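Local coordinates for trehalose synthase regulatory protein (Candida albicans, PDB 5HUS) that probably serves as a regulatory subunit of the trehalose-synthesising complex, through a C-terminal domain of the trehalose-phosphatase family, at residues L27-A32 / I51-L56; L77-L82 / L94-G99; V127-S132 / Q173-L178; E135-S140 / G154-E159. All coordinates share one frame; numbering follows the deposited sequence.

Contact 1. Residues L27-A32 / I51-L56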
loop_
_atom_site.group_PDB
_atom_site.type_symbol
_atom_site.label_atom_id
_atom_site.label_comp_id
_atom_site.label_asym_id
_atom_site.label_seq_id
_atom_site.Cartn_x
_atom_site.Cartn_y
_atom_site.Cartn_z
ATOM N N LEU A 27 -1.993 2.549 5.873
ATOM C CA LEU A 27 -2.117 2.471 7.325
ATOM C C LEU A 27 -2.277 1.033 7.780
ATOM O O LEU A 27 -2.825 0.202 7.059
ATOM C CB LEU A 27 -3.311 3.293 7.806
ATOM C CG LEU A 27 -3.357 4.772 7.433
ATOM C CD1 LEU A 27 -4.673 5.391 7.866
ATOM C CD2 LEU A 27 -2.183 5.510 8.058
ATOM N N GLU A 28 -1.794 0.747 8.984
ATOM C CA GLU A 28 -2.018 -0.551 9.603
ATOM C C GLU A 28 -3.377 -0.529 10.293
ATOM O O GLU A 28 -3.562 0.166 11.288
ATOM C CB GLU A 28 -0.910 -0.869 10.606
ATOM C CG GLU A 28 0.475 -0.964 9.994
ATOM C CD GLU A 28 0.733 -2.307 9.332
ATOM O OE1 GLU A 28 0.887 -3.310 10.064
ATOM O OE2 GLU A 28 0.780 -2.361 8.085
ATOM N N ILE A 29 -4.333 -1.267 9.743
ATOM C CA ILE A 29 -5.679 -1.280 10.292
ATOM C C ILE A 29 -5.865 -2.549 11.118
ATOM O O ILE A 29 -5.521 -3.641 10.671
ATOM C CB ILE A 29 -6.736 -1.201 9.179
ATOM C CG1 ILE A 29 -6.527 0.065 8.348
ATOM C CG2 ILE A 29 -8.137 -1.224 9.760
ATOM C CD1 ILE A 29 -6.655 1.348 9.133
ATOM N N SER A 30 -6.386 -2.397 12.333
ATOM C CA SER A 30 -6.566 -3.542 13.220
ATOM C C SER A 30 -7.833 -3.385 14.045
ATOM O O SER A 30 -8.131 -2.295 14.522
ATOM C CB SER A 30 -5.357 -3.703 14.142
ATOM O OG SER A 30 -5.606 -4.667 15.155
ATOM N N SER A 31 -8.572 -4.478 14.211
ATOM C CA SER A 31 -9.766 -4.462 15.050
ATOM C C SER A 31 -9.426 -4.828 16.494
ATOM O O SER A 31 -10.305 -4.859 17.356
ATOM C CB SER A 31 -10.827 -5.414 14.497
ATOM O OG SER A 31 -11.286 -4.978 13.228
ATOM N N ALA A 32 -8.150 -5.103 16.747
ATOM C CA ALA A 32 -7.674 -5.435 18.090
ATOM C C ALA A 32 -7.937 -4.314 19.079
ATOM O O ALA A 32 -7.940 -3.142 18.720
ATOM C CB ALA A 32 -6.193 -5.755 18.061
ATOM N N ILE A 51 -4.734 1.790 13.824
ATOM C CA ILE A 51 -6.070 2.291 14.114
ATOM C C ILE A 51 -7.140 1.324 13.611
ATOM O O ILE A 51 -6.900 0.532 12.702
ATOM C CB ILE A 51 -6.289 3.703 13.504
ATOM C CG1 ILE A 51 -7.474 4.406 14.174
ATOM C CG2 ILE A 51 -6.454 3.624 11.989
ATOM C CD1 ILE A 51 -7.414 5.913 14.113
ATOM N N ASP A 52 -8.318 1.387 14.223
ATOM C CA ASP A 52 -9.441 0.546 13.848
ATOM C C ASP A 52 -10.271 1.201 12.741
ATOM O O ASP A 52 -10.202 2.415 12.543
ATOM C CB ASP A 52 -10.311 0.265 15.080
ATOM C CG ASP A 52 -10.835 1.532 15.716
ATOM O OD1 ASP A 52 -10.010 2.385 16.116
ATOM O OD2 ASP A 52 -12.070 1.685 15.799
ATOM N N PRO A 53 -11.050 0.393 12.003
ATOM C CA PRO A 53 -11.857 0.910 10.892
ATOM C C PRO A 53 -12.801 2.043 11.289
ATOM O O PRO A 53 -12.817 3.076 10.630
ATOM C CB PRO A 53 -12.644 -0.320 10.444
ATOM C CG PRO A 53 -11.732 -1.463 10.768
ATOM C CD PRO A 53 -11.087 -1.081 12.063
ATOM N N SER A 54 -13.567 1.854 12.358
ATOM C CA SER A 54 -14.520 2.870 12.797
ATOM C C SER A 54 -13.819 4.162 13.209
ATOM O O SER A 54 -14.324 5.250 12.956
ATOM C CB SER A 54 -15.368 2.344 13.954
ATOM O OG SER A 54 -14.551 1.938 15.037
ATOM N N GLY A 55 -12.654 4.037 13.839
ATOM C CA GLY A 55 -11.867 5.189 14.232
ATOM C C GLY A 55 -11.369 5.980 13.038
ATOM O O GLY A 55 -11.405 7.209 13.034
ATOM N N LEU A 56 -10.902 5.264 12.022
ATOM C CA LEU A 56 -10.432 5.872 10.782
ATOM C C LEU A 56 -11.527 6.686 10.108
ATOM O O LEU A 56 -11.304 7.826 9.703
ATOM C CB LEU A 56 -9.923 4.790 9.823
ATOM C CG LEU A 56 -9.534 5.261 8.423
ATOM C CD1 LEU A 56 -8.375 6.246 8.507
ATOM C CD2 LEU A 56 -9.187 4.076 7.529
#
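Ile29 and Ile51 pair as a parallel beta bridge, CA to CA 5.2 Å, between the short strands 28-29 and 50-51, and the second strand then turns through Asp52 into helix 53-59. This two-stranded parallel sheet lies beside the main sheet of the HAD-like core, just beyond the end of its strand 20-26. Two backbone bonds hold the bridge. Ile51 N donates a hydrogen bond to Glu28 O at 3.2 Å, nearly along the C=O axis, while Ser30 N approaches Ile51 O from above the carbonyl plane at 3.0 Å. Ile51 O also receives a CA-H contact from Ile29.

The side chains of Ile29 and Ile51 leave the same face of the little sheet and lie side by side, pointing the same way, with Ile29 CD1 against Ile51 CG2 at 3.7 Å. The two branches of Ile29 divide the work: CG2, anti to the backbone N, rests on Pro53 CG at 3.7 Å, whereas CD1 also approaches Leu56 CD2. Leu56, one turn into the helix, sends its other methyl, CD1, to Leu27 CD1 at 3.9 Å. Around this apolar group, Met85 of helix 79-86 touches Ile29 and Pro53, and Leu301 of helix 297-304 touches Ile51 and Leu56.

Asp52 is the N-cap. Its CG sits between the backbone N and the carbonyl carbon (chi1 58°), and the carboxylate lies at the N-terminal end of the helix, where OD2 accepts a 2.6 Å bond from Ser54 OG and a weak capping bond from Gly55 N.

Contact 2. Residues L77-L82 / L94-G99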
loop_
_atom_site.group_PDB
_atom_site.type_symbol
_atom_site.label_atom_id
_atom_site.label_comp_id
_atom_site.label_asym_id
_atom_site.label_seq_id
_atom_site.Cartn_x
_atom_site.Cartn_y
_atom_site.Cartn_z
ATOM N N LEU A 77 -3.580 -6.385 4.012
ATOM C CA LEU A 77 -4.573 -7.394 4.368
ATOM C C LEU A 77 -5.314 -7.956 3.158
ATOM O O LEU A 77 -5.447 -7.298 2.127
ATOM C CB LEU A 77 -5.577 -6.816 5.364
ATOM C CG LEU A 77 -4.998 -6.340 6.693
ATOM C CD1 LEU A 77 -6.095 -5.738 7.553
ATOM C CD2 LEU A 77 -4.304 -7.475 7.444
ATOM N N GLN A 78 -5.801 -9.185 3.295
ATOM C CA GLN A 78 -6.514 -9.827 2.206
ATOM C C GLN A 78 -7.924 -9.267 2.071
ATOM O O GLN A 78 -8.463 -8.654 3.005
ATOM C CB GLN A 78 -6.555 -11.343 2.411
ATOM C CG GLN A 78 -7.440 -11.818 3.556
ATOM C CD GLN A 78 -7.312 -13.318 3.786
ATOM O OE1 GLN A 78 -7.675 -14.121 2.928
ATOM N NE2 GLN A 78 -6.776 -13.698 4.940
ATOM N N ARG A 79 -8.501 -9.469 0.891
ATOM C CA ARG A 79 -9.814 -8.934 0.564
ATOM C C ARG A 79 -10.852 -9.272 1.622
ATOM O O ARG A 79 -11.584 -8.390 2.088
ATOM C CB ARG A 79 -10.271 -9.457 -0.794
ATOM C CG ARG A 79 -9.546 -8.823 -1.974
ATOM C CD ARG A 79 -9.864 -9.557 -3.256
ATOM N NE ARG A 79 -9.279 -10.891 -3.248
ATOM C CZ ARG A 79 -9.518 -11.819 -4.168
ATOM N NH1 ARG A 79 -10.329 -11.554 -5.187
ATOM N NH2 ARG A 79 -8.934 -13.006 -4.074
ATOM N N SER A 80 -10.906 -10.540 2.009
ATOM C CA SER A 80 -11.946 -10.995 2.926
ATOM C C SER A 80 -11.866 -10.301 4.290
ATOM O O SER A 80 -12.900 -9.979 4.879
ATOM C CB SER A 80 -11.880 -12.523 3.084
ATOM O OG SER A 80 -10.618 -12.944 3.565
ATOM N N ASP A 81 -10.656 -10.047 4.787
ATOM C CA ASP A 81 -10.505 -9.316 6.050
ATOM C C ASP A 81 -10.938 -7.857 5.915
ATOM O O ASP A 81 -11.577 -7.310 6.812
ATOM C CB ASP A 81 -9.063 -9.385 6.558
ATOM C CG ASP A 81 -8.720 -10.738 7.165
ATOM O OD1 ASP A 81 -9.634 -11.570 7.312
ATOM O OD2 ASP A 81 -7.539 -10.964 7.495
ATOM N N LEU A 82 -10.581 -7.221 4.801
ATOM C CA LEU A 82 -10.961 -5.836 4.579
ATOM C C LEU A 82 -12.465 -5.680 4.381
ATOM O O LEU A 82 -13.048 -4.698 4.833
ATOM C CB LEU A 82 -10.200 -5.257 3.370
ATOM C CG LEU A 82 -8.727 -5.011 3.700
ATOM C CD1 LEU A 82 -7.909 -4.717 2.445
ATOM C CD2 LEU A 82 -8.577 -3.888 4.724
ATOM N N LEU A 94 -10.718 0.762 -1.151
ATOM C CA LEU A 94 -9.830 -0.246 -0.592
ATOM C C LEU A 94 -8.838 -0.778 -1.607
ATOM O O LEU A 94 -9.193 -1.085 -2.754
ATOM C CB LEU A 94 -10.644 -1.416 -0.020
ATOM C CG LEU A 94 -11.684 -1.040 1.048
ATOM C CD1 LEU A 94 -12.620 -2.218 1.333
ATOM C CD2 LEU A 94 -11.018 -0.557 2.326
ATOM N N ILE A 95 -7.587 -0.900 -1.177
ATOM C CA ILE A 95 -6.565 -1.571 -1.971
ATOM C C ILE A 95 -5.991 -2.686 -1.095
ATOM O O ILE A 95 -5.400 -2.410 -0.051
ATOM C CB ILE A 95 -5.461 -0.602 -2.433
ATOM C CG1 ILE A 95 -6.066 0.583 -3.186
ATOM C CG2 ILE A 95 -4.489 -1.320 -3.350
ATOM C CD1 ILE A 95 -5.082 1.720 -3.416
ATOM N N ALA A 96 -6.191 -3.936 -1.510
ATOM C CA ALA A 96 -5.840 -5.096 -0.689
ATOM C C ALA A 96 -4.552 -5.764 -1.151
ATOM O O ALA A 96 -4.178 -5.666 -2.321
ATOM C CB ALA A 96 -6.975 -6.116 -0.700
ATOM N N GLU A 97 -3.897 -6.452 -0.217
ATOM C CA GLU A 97 -2.620 -7.133 -0.454
ATOM C C GLU A 97 -1.649 -6.240 -1.211
ATOM O O GLU A 97 -1.030 -6.642 -2.203
ATOM C CB GLU A 97 -2.836 -8.460 -1.193
ATOM C CG GLU A 97 -3.688 -9.442 -0.384
ATOM C CD GLU A 97 -3.556 -10.882 -0.844
ATOM O OE1 GLU A 97 -2.431 -11.310 -1.197
ATOM O OE2 GLU A 97 -4.582 -11.591 -0.835
ATOM N N ASN A 98 -1.551 -5.009 -0.724
ATOM C CA ASN A 98 -0.584 -4.025 -1.188
ATOM C C ASN A 98 -0.739 -3.658 -2.655
ATOM O O ASN A 98 0.192 -3.152 -3.261
ATOM C CB ASN A 98 0.839 -4.524 -0.921
ATOM C CG ASN A 98 1.851 -3.405 -0.896
ATOM O OD1 ASN A 98 2.983 -3.564 -1.359
ATOM N ND2 ASN A 98 1.444 -2.252 -0.374
ATOM N N GLY A 99 -1.916 -3.893 -3.221
ATOM C CA GLY A 99 -2.147 -3.486 -4.594
ATOM C C GLY A 99 -2.696 -4.552 -5.522
ATOM O O GLY A 99 -3.156 -4.231 -6.620
HETATM O O HOH W 1 -7.204 -11.161 -1.056
#
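Leu82 and Ala96 make the apolar centre of a contact inside a beta-alpha-beta unit, in which strand 69-74 leads through helix 79-86 to strand 93-96 of the main sheet. Leu82 CD1 sits against Ala96 CB at 3.6 Å, with Arg79 CG on the same methyl at 3.9 Å. Leu94 CD1 lies farther off, near Leu82 CB. Leu73 of strand 69-74 touches Leu82, so the helix packs over both strands of the unit.

A single direct hydrogen bond crosses between the segments. Glu97 N reaches Leu77 O at 2.9 Å from above the carbonyl plane, just ahead of Gln78, the N-cap of helix 79-86. Ala96 CB lies 3.4 Å from that same oxygen.

The charged groups meet through water. Arg79 NE and Glu97 OE2 stand 5.3 Å apart, and one water joins them, accepting from both Arg79 N and Arg79 NE and donating to OE2 at 2.7 Å. It meets the guanidinium at its edge, in plane. Each charge has further partners. Arg79 NH2 forms a salt bridge with Asp146. On Glu97, partners on both oxygens, Asp146 N on OE2 and Ala147 N and Thr148 OG1 on OE1, would hold the carboxylate in its rotation. Glu97 OE2 also lies 3.8 Å from Gln78 CB.

Contact 3. Residues V127-S132 / Q173-L178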
loop_
_atom_site.group_PDB
_atom_site.type_symbol
_atom_site.label_atom_id
_atom_site.label_comp_id
_atom_site.label_asym_id
_atom_site.label_seq_id
_atom_site.Cartn_x
_atom_site.Cartn_y
_atom_site.Cartn_z
ATOM N N VAL A 127 4.519 -20.936 -1.765
ATOM C CA VAL A 127 4.054 -21.406 -0.462
ATOM C C VAL A 127 4.810 -22.657 -0.013
ATOM O O VAL A 127 5.221 -22.764 1.146
ATOM C CB VAL A 127 2.546 -21.704 -0.482
ATOM C CG1 VAL A 127 2.136 -22.436 0.787
ATOM C CG2 VAL A 127 1.759 -20.404 -0.619
ATOM N N LYS A 128 4.995 -23.590 -0.940
ATOM C CA LYS A 128 5.719 -24.826 -0.667
ATOM C C LYS A 128 7.155 -24.530 -0.241
ATOM O O LYS A 128 7.661 -25.107 0.725
ATOM C CB LYS A 128 5.702 -25.728 -1.903
ATOM C CG LYS A 128 6.301 -27.108 -1.684
ATOM C CD LYS A 128 5.437 -28.181 -2.331
ATOM C CE LYS A 128 6.140 -29.525 -2.336
ATOM N NZ LYS A 128 7.375 -29.476 -3.164
ATOM N N LEU A 129 7.794 -23.612 -0.955
ATOM C CA LEU A 129 9.156 -23.196 -0.643
ATOM C C LEU A 129 9.228 -22.601 0.766
ATOM O O LEU A 129 10.069 -23.001 1.575
ATOM C CB LEU A 129 9.651 -22.193 -1.692
ATOM C CG LEU A 129 11.124 -21.775 -1.732
ATOM C CD1 LEU A 129 11.476 -21.267 -3.119
ATOM C CD2 LEU A 129 11.439 -20.704 -0.692
ATOM N N VAL A 130 8.337 -21.661 1.066
ATOM C CA VAL A 130 8.324 -21.027 2.381
ATOM C C VAL A 130 8.043 -22.042 3.487
ATOM O O VAL A 130 8.661 -21.997 4.553
ATOM C CB VAL A 130 7.286 -19.890 2.451
ATOM C CG1 VAL A 130 7.181 -19.344 3.868
ATOM C CG2 VAL A 130 7.663 -18.781 1.477
ATOM N N GLU A 131 7.133 -22.976 3.226
ATOM C CA GLU A 131 6.775 -23.969 4.238
ATOM C C GLU A 131 7.962 -24.873 4.576
ATOM O O GLU A 131 8.124 -25.280 5.726
ATOM C CB GLU A 131 5.571 -24.797 3.777
ATOM C CG GLU A 131 4.233 -24.089 3.999
ATOM C CD GLU A 131 3.050 -24.857 3.438
ATOM O OE1 GLU A 131 3.254 -25.724 2.562
ATOM O OE2 GLU A 131 1.913 -24.589 3.874
ATOM N N SER A 132 8.802 -25.157 3.582
ATOM C CA SER A 132 9.991 -25.981 3.796
ATOM C C SER A 132 11.030 -25.258 4.653
ATOM O O SER A 132 11.815 -25.894 5.356
ATOM C CB SER A 132 10.614 -26.397 2.460
ATOM O OG SER A 132 11.293 -25.316 1.844
ATOM N N GLN A 173 17.311 -14.889 -0.998
ATOM C CA GLN A 173 18.154 -15.224 -2.147
ATOM C C GLN A 173 17.552 -16.367 -2.958
ATOM O O GLN A 173 17.528 -16.317 -4.190
ATOM C CB GLN A 173 19.573 -15.590 -1.701
ATOM C CG GLN A 173 20.476 -16.030 -2.852
ATOM C CD GLN A 173 21.938 -16.114 -2.457
ATOM O OE1 GLN A 173 22.302 -15.838 -1.311
ATOM N NE2 GLN A 173 22.787 -16.493 -3.408
ATOM N N HIS A 174 17.070 -17.388 -2.257
ATOM C CA HIS A 174 16.426 -18.556 -2.864
ATOM C C HIS A 174 15.223 -18.139 -3.722
ATOM O O HIS A 174 15.151 -18.457 -4.913
ATOM C CB HIS A 174 16.009 -19.536 -1.758
ATOM C CG HIS A 174 15.408 -20.821 -2.246
ATOM N ND1 HIS A 174 15.122 -21.868 -1.395
ATOM C CD2 HIS A 174 15.032 -21.229 -3.480
ATOM C CE1 HIS A 174 14.594 -22.863 -2.085
ATOM N NE2 HIS A 174 14.529 -22.500 -3.354
ATOM N N ILE A 175 14.288 -17.415 -3.118
ATOM C CA ILE A 175 13.105 -16.955 -3.838
ATOM C C ILE A 175 13.443 -16.020 -4.998
ATOM O O ILE A 175 12.883 -16.146 -6.090
ATOM C CB ILE A 175 12.126 -16.252 -2.878
ATOM C CG1 ILE A 175 11.564 -17.270 -1.887
ATOM C CG2 ILE A 175 11.001 -15.575 -3.649
ATOM C CD1 ILE A 175 10.844 -16.647 -0.710
ATOM N N ASN A 176 14.362 -15.084 -4.782
ATOM C CA ASN A 176 14.680 -14.133 -5.837
ATOM C C ASN A 176 15.373 -14.815 -7.005
ATOM O O ASN A 176 15.094 -14.499 -8.155
ATOM C CB ASN A 176 15.533 -12.986 -5.299
ATOM C CG ASN A 176 14.717 -12.004 -4.485
ATOM O OD1 ASN A 176 13.490 -12.007 -4.557
ATOM N ND2 ASN A 176 15.389 -11.165 -3.711
ATOM N N THR A 177 16.248 -15.771 -6.713
ATOM C CA THR A 177 16.933 -16.491 -7.787
ATOM C C THR A 177 15.920 -17.194 -8.689
ATOM O O THR A 177 16.006 -17.118 -9.916
ATOM C CB THR A 177 17.928 -17.527 -7.234
ATOM O OG1 THR A 177 18.904 -16.871 -6.414
ATOM C CG2 THR A 177 18.633 -18.261 -8.377
ATOM N N LEU A 178 14.935 -17.842 -8.076
ATOM C CA LEU A 178 13.984 -18.663 -8.819
ATOM C C LEU A 178 12.805 -17.896 -9.425
ATOM O O LEU A 178 12.252 -18.327 -10.436
ATOM C CB LEU A 178 13.439 -19.776 -7.926
ATOM C CG LEU A 178 14.446 -20.808 -7.406
ATOM C CD1 LEU A 178 13.722 -21.955 -6.732
ATOM C CD2 LEU A 178 15.331 -21.319 -8.528
#
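Leu129 reaches from helix 116-136 to His174 and Ile175 on helix 161-179. Its CB points at the other helix, and CG is anti to the backbone N (chi1 -170°), which carries the branch point to 3.7 Å from His174 CE1. Beyond CG the two methyls part. CD1 lies over one face of the imidazole, 3.6 Å from the ring centroid and displaced toward the rim, a CH-pi contact in which its nearest ring atom is NE2 at 3.3 Å. At the edge of the ring, in its plane, stands Leu178 CG, and the CD1 methyls of Leu178 and Leu129 come within 4.3 Å of each other.

The two helices run nearly antiparallel, 159° between their directions, with segment axes 11.3 Å apart. They lie side by side on one face of the four-stranded antiparallel sheet that is probably the cap of this HAD-type fold: Val130 touches Val149 and Phe151, and Ile175 touches Ala186. His174 ND1 is hydrogen-bonded to Lys133 NZ of the first helix, a second tie between histidine and that helix.

The other methyl of Leu129, CD2, turns toward the sheet side and meets Ile175 CG1 at 3.6 Å; Val130 CG2 approaches Ile175 CD1 more loosely, at 4.4 Å.

Contact 4. Residues E135-S140 / G154-E159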
loop_
_atom_site.group_PDB
_atom_site.type_symbol
_atom_site.label_atom_id
_atom_site.label_comp_id
_atom_site.label_asym_id
_atom_site.label_seq_id
_atom_site.Cartn_x
_atom_site.Cartn_y
_atom_site.Cartn_z
ATOM N N GLU A 135 9.825 -25.527 8.385
ATOM C CA GLU A 135 10.176 -26.812 8.987
ATOM C C GLU A 135 11.575 -26.802 9.594
ATOM O O GLU A 135 11.801 -27.379 10.655
ATOM C CB GLU A 135 10.080 -27.934 7.950
ATOM C CG GLU A 135 8.736 -28.019 7.245
ATOM C CD GLU A 135 8.719 -29.049 6.128
ATOM O OE1 GLU A 135 9.669 -29.069 5.313
ATOM O OE2 GLU A 135 7.755 -29.844 6.069
ATOM N N ARG A 136 12.509 -26.133 8.925
ATOM C CA ARG A 136 13.903 -26.142 9.351
ATOM C C ARG A 136 14.218 -25.011 10.332
ATOM O O ARG A 136 15.341 -24.907 10.825
ATOM C CB ARG A 136 14.826 -26.063 8.129
ATOM C CG ARG A 136 14.547 -27.149 7.093
ATOM C CD ARG A 136 15.454 -27.047 5.877
ATOM N NE ARG A 136 16.770 -27.635 6.119
ATOM C CZ ARG A 136 17.689 -27.826 5.176
ATOM N NH1 ARG A 136 17.436 -27.485 3.919
ATOM N NH2 ARG A 136 18.857 -28.373 5.488
ATOM N N LEU A 137 13.222 -24.177 10.623
ATOM C CA LEU A 137 13.398 -23.065 11.555
ATOM C C LEU A 137 12.239 -22.995 12.549
ATOM O O LEU A 137 11.274 -22.256 12.337
ATOM C CB LEU A 137 13.527 -21.739 10.794
ATOM C CG LEU A 137 13.833 -20.467 11.596
ATOM C CD1 LEU A 137 15.238 -20.500 12.175
ATOM C CD2 LEU A 137 13.642 -19.224 10.736
ATOM N N PRO A 138 12.329 -23.769 13.642
ATOM C CA PRO A 138 11.244 -23.841 14.629
ATOM C C PRO A 138 10.895 -22.475 15.208
ATOM O O PRO A 138 11.786 -21.670 15.492
ATOM C CB PRO A 138 11.807 -24.774 15.712
ATOM C CG PRO A 138 13.284 -24.781 15.496
ATOM C CD PRO A 138 13.484 -24.595 14.029
ATOM N N GLY A 139 9.601 -22.217 15.363
ATOM C CA GLY A 139 9.133 -20.935 15.848
ATOM C C GLY A 139 8.674 -20.031 14.715
ATOM O O GLY A 139 7.921 -19.080 14.930
ATOM N N SER A 140 9.131 -20.324 13.503
ATOM C CA SER A 140 8.733 -19.521 12.353
ATOM C C SER A 140 7.427 -20.054 11.782
ATOM O O SER A 140 7.021 -21.174 12.089
ATOM C CB SER A 140 9.828 -19.515 11.282
ATOM O OG SER A 140 9.960 -20.777 10.654
ATOM N N GLY A 154 8.753 -15.190 13.745
ATOM C CA GLY A 154 8.050 -15.603 14.945
ATOM C C GLY A 154 9.004 -15.752 16.112
ATOM O O GLY A 154 9.847 -14.886 16.347
ATOM N N LYS A 155 8.893 -16.873 16.816
ATOM C CA LYS A 155 9.679 -17.106 18.023
ATOM C C LYS A 155 11.137 -17.438 17.715
ATOM O O LYS A 155 11.995 -17.341 18.593
ATOM C CB LYS A 155 9.052 -18.230 18.853
ATOM C CG LYS A 155 9.558 -18.295 20.292
ATOM C CD LYS A 155 9.019 -19.519 21.018
ATOM C CE LYS A 155 9.749 -19.742 22.337
ATOM N NZ LYS A 155 9.558 -21.126 22.850
ATOM N N SER A 156 11.424 -17.823 16.474
ATOM C CA SER A 156 12.797 -18.153 16.094
ATOM C C SER A 156 13.700 -16.935 16.253
ATOM O O SER A 156 14.906 -17.068 16.465
ATOM C CB SER A 156 12.862 -18.671 14.654
ATOM O OG SER A 156 12.800 -17.608 13.717
ATOM N N PHE A 157 13.100 -15.752 16.161
ATOM C CA PHE A 157 13.830 -14.490 16.240
ATOM C C PHE A 157 14.373 -14.248 17.642
ATOM O O PHE A 157 15.430 -13.640 17.809
ATOM C CB PHE A 157 12.928 -13.329 15.823
ATOM C CG PHE A 157 13.669 -12.063 15.505
ATOM C CD1 PHE A 157 14.355 -11.933 14.307
ATOM C CD2 PHE A 157 13.664 -10.996 16.389
ATOM C CE1 PHE A 157 15.033 -10.764 14.003
ATOM C CE2 PHE A 157 14.340 -9.825 16.090
ATOM C CZ PHE A 157 15.024 -9.709 14.896
ATOM N N SER A 158 13.639 -14.711 18.649
ATOM C CA SER A 158 14.074 -14.551 20.032
ATOM C C SER A 158 14.955 -15.727 20.456
ATOM O O SER A 158 15.895 -15.559 21.233
ATOM C CB SER A 158 12.863 -14.409 20.963
ATOM O OG SER A 158 11.934 -15.460 20.771
ATOM N N GLU A 159 14.656 -16.911 19.934
ATOM C CA GLU A 159 15.446 -18.104 20.230
ATOM C C GLU A 159 16.885 -17.974 19.726
ATOM O O GLU A 159 17.823 -18.439 20.377
ATOM C CB GLU A 159 14.782 -19.344 19.626
ATOM C CG GLU A 159 13.546 -19.804 20.384
ATOM C CD GLU A 159 13.867 -20.254 21.798
ATOM O OE1 GLU A 159 14.747 -21.127 21.957
ATOM O OE2 GLU A 159 13.248 -19.729 22.748
#
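Ser156 fits closely against Leu137, Pro138 and Gly139. Its CB stands 3.3 Å from Pro138 O and 3.7 Å from Leu137 CG, and its OG lies 3.5 Å from Leu137 CD2. OG, held between the backbone N and the carbonyl carbon (chi1 79°), is hydrogen-bonded to Ala153 O and to Ser164 OG, so its polar end is satisfied outside the two segments. Leu137 also touches Phe151 of strand 149-152 and Arg163 and Thr167 of helix 161-179. Beside the serine, Lys155 N donates to Gly139 O at 3.1 Å, well above the carbonyl plane, and Gly154 CA adds a CA-H contact to the same oxygen.

Leu137 to Ser140 form a type II beta turn that takes the chain from helix 116-136 into strand 141-144, at an edge of the antiparallel sheet of the probable cap. Ser140 N and OG both bond to Leu137 O, OG at 2.6 Å in the carbonyl plane. Gly139 has a positive phi of 99°, and a CB there would run into Ser156 N.

Toward solvent, where Pro138 is exposed, the grip slackens. Lys155 CB touches Gly139 CA at 4.0 Å, but the extended chain beyond it leads away from the turn, and NZ makes a long ion pair with Glu159 OE2, at 3.9 Å.

Overall arrangement
Contact 2 lies deepest, its centre about 9 Å from that of the chain, where a water and charged groups join an apolar centre. Contact 1 adjoins it, with Ile29 O packed on Leu77 CD1, and combines parallel strand bonds with aliphatic packing at the core's edge. Contacts 3 and 4 belong to the probable cap, their centres about 23 and 27 Å from that of the chain. Both use helix 116-136, and contact 4 is nested in the loop that contact 3 closes. Contact 3 has no hydrogen bond between its segments, whereas contact 4 joins one backbone bond at a glycine to the packing of a serine on a leucine. Neither touches contact 1 or 2.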